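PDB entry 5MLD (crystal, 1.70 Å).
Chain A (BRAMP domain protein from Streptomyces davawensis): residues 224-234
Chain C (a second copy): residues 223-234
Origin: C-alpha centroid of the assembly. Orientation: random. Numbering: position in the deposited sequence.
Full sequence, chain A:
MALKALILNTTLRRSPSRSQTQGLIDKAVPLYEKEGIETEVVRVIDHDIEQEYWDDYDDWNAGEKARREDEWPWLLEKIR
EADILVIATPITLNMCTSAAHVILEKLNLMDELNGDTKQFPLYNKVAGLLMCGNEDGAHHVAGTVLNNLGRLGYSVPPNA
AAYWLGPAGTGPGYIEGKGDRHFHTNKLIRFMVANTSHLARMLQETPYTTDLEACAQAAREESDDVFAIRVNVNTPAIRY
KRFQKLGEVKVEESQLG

Chain A, residues 224-234: DDVFAIRVNVN
Chain C (223-234) SDDVFAIRVNVN

Two copies of one strand join edge to edge in this BRAMP domain protein, forming an antiparallel β-ladder about a near-twofold axis, each chain's backbone NH and C=O groups paired by the other's. Residues 226-230 of each chain are extended (phi -80 to -152°, psi 127 to 156°); the strand axes run at 179°, 4.7 Å apart at closest approach. The register centres on A:Ala228 opposite C:Ala228, a non-hydrogen-bonded pair with CA atoms 4.1 Å and CB atoms 3.8 Å apart. Beside it, A:Phe227 pairs with C:Ile229 through reciprocal hydrogen bonds, A:Phe227 N to C:Ile229 O and C:Ile229 N to A:Phe227 O, both 2.9 Å; A:Ile229 and C:Phe227 repeat the pattern. The ladder closes with hydrogen bonds from C:Val231 N to A:Asp225 O (2.9 Å) and A:Val231 N to C:Asp225 O (2.8 Å).

A:Asp225 and C:Asp225 (chi1 p) turn to psi near 15°. A:Val233 and C:Val233 (m) point toward the other chain, A:Val233 CG1 3.5 Å from C:Asp224 O; A:Asn234 N hydrogen-bonds A:Asn232 OD1 at 2.9 Å.

Alternation sorts the side chains. A:Phe227 and C:Phe227 (t; chi2 -81° and -86°) share one buried face with A:Ile229 and C:Ile229 (p, t); the rings meet rim to rim, A:Phe227 CE1 3.7 Å from C:Phe227 CD1, planes at 74°. A:Val226 and C:Val226 (t), A:Ala228 and C:Ala228, and A:Arg230 and C:Arg230 (m, t, t) occupy the other; C:Arg230 NH1 lies 3.4 Å from A:Val226 CG2, a van der Waals contact.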

# COMPACT_ATOMS: atom_id res chain seq x y z
N ASP A 224 -4.74 30.75 -5.15
CA ASP A 224 -6.05 31.15 -4.64
C ASP A 224 -6.23 30.65 -3.22
O ASP A 224 -5.56 29.71 -2.78
CB ASP A 224 -7.18 30.58 -5.50
CG ASP A 224 -7.09 30.99 -6.95
OD1 ASP A 224 -6.44 32.01 -7.24
OD2 ASP A 224 -7.68 30.28 -7.79
N ASP A 225 -7.18 31.26 -2.50
CA ASP A 225 -7.53 30.81 -1.16
C ASP A 225 -8.88 30.10 -1.13
O ASP A 225 -9.46 29.93 -0.05
CB ASP A 225 -7.52 31.97 -0.16
CG ASP A 225 -8.52 33.08 -0.51
OD1 ASP A 225 -9.45 32.87 -1.31
OD2 ASP A 225 -8.36 34.18 0.06
N VAL A 226 -9.40 29.70 -2.29
CA VAL A 226 -10.64 28.94 -2.39
C VAL A 226 -10.45 27.85 -3.43
O VAL A 226 -9.98 28.12 -4.54
CB VAL A 226 -11.84 29.83 -2.77
CG1 VAL A 226 -13.04 28.97 -3.14
CG2 VAL A 226 -12.19 30.78 -1.64
N PHE A 227 -10.81 26.63 -3.08
CA PHE A 227 -10.91 25.54 -4.03
C PHE A 227 -12.39 25.32 -4.33
O PHE A 227 -13.19 25.18 -3.41
CB PHE A 227 -10.29 24.25 -3.48
CG PHE A 227 -10.45 23.05 -4.38
CD1 PHE A 227 -11.63 22.32 -4.40
CD2 PHE A 227 -9.41 22.65 -5.22
CE1 PHE A 227 -11.77 21.22 -5.24
CE2 PHE A 227 -9.55 21.54 -6.06
CZ PHE A 227 -10.73 20.83 -6.08
N ALA A 228 -12.75 25.29 -5.61
CA ALA A 228 -14.13 25.03 -5.97
C ALA A 228 -14.19 24.38 -7.35
O ALA A 228 -13.48 24.80 -8.27
CB ALA A 228 -14.97 26.31 -5.95
N ILE A 229 -15.03 23.35 -7.48
CA ILE A 229 -15.25 22.67 -8.75
C ILE A 229 -16.70 22.23 -8.80
O ILE A 229 -17.30 21.89 -7.78
CB ILE A 229 -14.32 21.45 -8.96
CG1 ILE A 229 -14.44 20.47 -7.80
CG2 ILE A 229 -12.87 21.89 -9.20
CD1 ILE A 229 -13.98 19.05 -8.16
N ARG A 230 -17.27 22.21 -10.01
CA ARG A 230 -18.60 21.65 -10.22
C ARG A 230 -18.55 20.13 -10.29
O ARG A 230 -17.56 19.53 -10.72
CB ARG A 230 -19.21 22.19 -11.51
CG ARG A 230 -19.39 23.70 -11.55
CD ARG A 230 -20.28 24.11 -12.72
NE ARG A 230 -20.27 25.55 -12.93
CZ ARG A 230 -21.11 26.39 -12.34
NH1 ARG A 230 -22.03 25.92 -11.49
NH2 ARG A 230 -21.04 27.69 -12.59
N VAL A 231 -19.65 19.50 -9.89
CA VAL A 231 -19.77 18.04 -9.85
C VAL A 231 -20.88 17.62 -10.80
O VAL A 231 -21.96 18.21 -10.79
CB VAL A 231 -20.05 17.53 -8.42
CG1 VAL A 231 -20.21 16.04 -8.41
CG2 VAL A 231 -18.96 17.97 -7.48
N ASN A 232 -20.61 16.60 -11.61
CA ASN A 232 -21.65 15.99 -12.43
C ASN A 232 -22.47 15.07 -11.53
O ASN A 232 -21.99 14.02 -11.12
CB ASN A 232 -21.04 15.24 -13.61
CG ASN A 232 -22.08 14.53 -14.48
OD1 ASN A 232 -23.28 14.61 -14.21
ND2 ASN A 232 -21.62 13.86 -15.53
N VAL A 233 -23.70 15.48 -11.22
CA VAL A 233 -24.56 14.72 -10.31
C VAL A 233 -25.56 13.86 -11.07
O VAL A 233 -26.53 13.37 -10.47
CB VAL A 233 -25.29 15.65 -9.34
CG1 VAL A 233 -24.29 16.39 -8.49
CG2 VAL A 233 -26.20 16.64 -10.11
N ASN A 234 -25.34 13.64 -12.36
CA ASN A 234 -26.32 12.95 -13.19
C ASN A 234 -25.85 11.59 -13.67
O ASN A 234 -26.35 11.08 -14.68
CB ASN A 234 -26.70 13.84 -14.38
CG ASN A 234 -27.36 15.13 -13.94
OD1 ASN A 234 -26.84 16.22 -14.18
ND2 ASN A 234 -28.49 15.01 -13.27
N SER C 223 -27.78 16.06 -2.35
CA SER C 223 -26.41 16.53 -2.52
C SER C 223 -26.36 17.81 -3.33
O SER C 223 -27.30 18.15 -4.06
CB SER C 223 -25.54 15.46 -3.20
OG SER C 223 -25.70 14.21 -2.55
N ASP C 224 -25.24 18.52 -3.19
CA ASP C 224 -24.93 19.70 -3.99
C ASP C 224 -24.28 19.29 -5.30
O ASP C 224 -23.81 18.16 -5.46
CB ASP C 224 -23.98 20.63 -3.23
CG ASP C 224 -24.52 21.05 -1.87
OD1 ASP C 224 -25.75 21.19 -1.73
OD2 ASP C 224 -23.70 21.22 -0.94
N ASP C 225 -24.24 20.23 -6.26
CA ASP C 225 -23.52 20.02 -7.51
C ASP C 225 -22.27 20.89 -7.60
O ASP C 225 -21.70 21.05 -8.69
CB ASP C 225 -24.44 20.24 -8.72
CG ASP C 225 -25.03 21.64 -8.79
OD1 ASP C 225 -24.61 22.54 -8.03
OD2 ASP C 225 -25.93 21.85 -9.64
N VAL C 226 -21.83 21.46 -6.48
CA VAL C 226 -20.59 22.21 -6.40
C VAL C 226 -19.88 21.78 -5.13
O VAL C 226 -20.50 21.69 -4.07
CB VAL C 226 -20.82 23.73 -6.39
CG1 VAL C 226 -19.50 24.46 -6.20
CG2 VAL C 226 -21.48 24.19 -7.67
N PHE C 227 -18.59 21.50 -5.25
CA PHE C 227 -17.73 21.33 -4.09
C PHE C 227 -16.90 22.59 -3.91
O PHE C 227 -16.22 23.03 -4.85
CB PHE C 227 -16.81 20.11 -4.25
CG PHE C 227 -15.89 19.91 -3.08
CD1 PHE C 227 -14.67 20.56 -3.02
CD2 PHE C 227 -16.24 19.06 -2.05
CE1 PHE C 227 -13.82 20.40 -1.94
CE2 PHE C 227 -15.40 18.88 -0.96
CZ PHE C 227 -14.18 19.56 -0.92
N ALA C 228 -16.92 23.17 -2.71
CA ALA C 228 -16.19 24.41 -2.47
C ALA C 228 -15.75 24.48 -1.01
O ALA C 228 -16.52 24.17 -0.10
CB ALA C 228 -17.05 25.63 -2.82
N ILE C 229 -14.49 24.87 -0.80
CA ILE C 229 -13.94 25.06 0.54
C ILE C 229 -12.93 26.19 0.49
O ILE C 229 -12.27 26.42 -0.53
CB ILE C 229 -13.25 23.80 1.09
CG1 ILE C 229 -12.26 23.25 0.07
CG2 ILE C 229 -14.27 22.78 1.58
CD1 ILE C 229 -11.17 22.46 0.68
N ARG C 230 -12.79 26.88 1.62
CA ARG C 230 -11.71 27.84 1.77
C ARG C 230 -10.43 27.14 2.20
O ARG C 230 -10.44 26.05 2.80
CB ARG C 230 -12.08 28.93 2.78
CG ARG C 230 -13.23 29.77 2.30
CD ARG C 230 -13.49 31.02 3.12
NE ARG C 230 -14.67 31.70 2.60
CZ ARG C 230 -14.68 32.49 1.52
NH1 ARG C 230 -13.55 32.72 0.86
NH2 ARG C 230 -15.81 33.05 1.12
N VAL C 231 -9.31 27.78 1.91
CA VAL C 231 -7.99 27.22 2.13
C VAL C 231 -7.21 28.19 3.00
O VAL C 231 -7.25 29.40 2.78
CB VAL C 231 -7.27 26.98 0.78
CG1 VAL C 231 -5.88 26.41 1.00
CG2 VAL C 231 -8.13 26.09 -0.12
N ASN C 232 -6.51 27.65 3.99
CA ASN C 232 -5.62 28.49 4.80
C ASN C 232 -4.32 28.69 4.03
O ASN C 232 -3.48 27.80 3.98
CB ASN C 232 -5.35 27.86 6.16
CG ASN C 232 -4.46 28.74 7.01
OD1 ASN C 232 -4.20 29.89 6.65
ND2 ASN C 232 -4.02 28.22 8.15
N VAL C 233 -4.14 29.89 3.47
CA VAL C 233 -2.96 30.16 2.66
C VAL C 233 -1.86 30.85 3.45
O VAL C 233 -0.87 31.30 2.86
CB VAL C 233 -3.33 30.97 1.40
CG1 VAL C 233 -4.32 30.20 0.57
CG2 VAL C 233 -3.91 32.33 1.81
N ASN C 234 -1.97 30.91 4.78
CA ASN C 234 -1.05 31.68 5.60
C ASN C 234 -0.14 30.82 6.46
O ASN C 234 0.45 31.32 7.43
CB ASN C 234 -1.83 32.66 6.48
CG ASN C 234 -2.52 33.74 5.67
OD1 ASN C 234 -3.75 33.80 5.63
ND2 ASN C 234 -1.73 34.57 5.00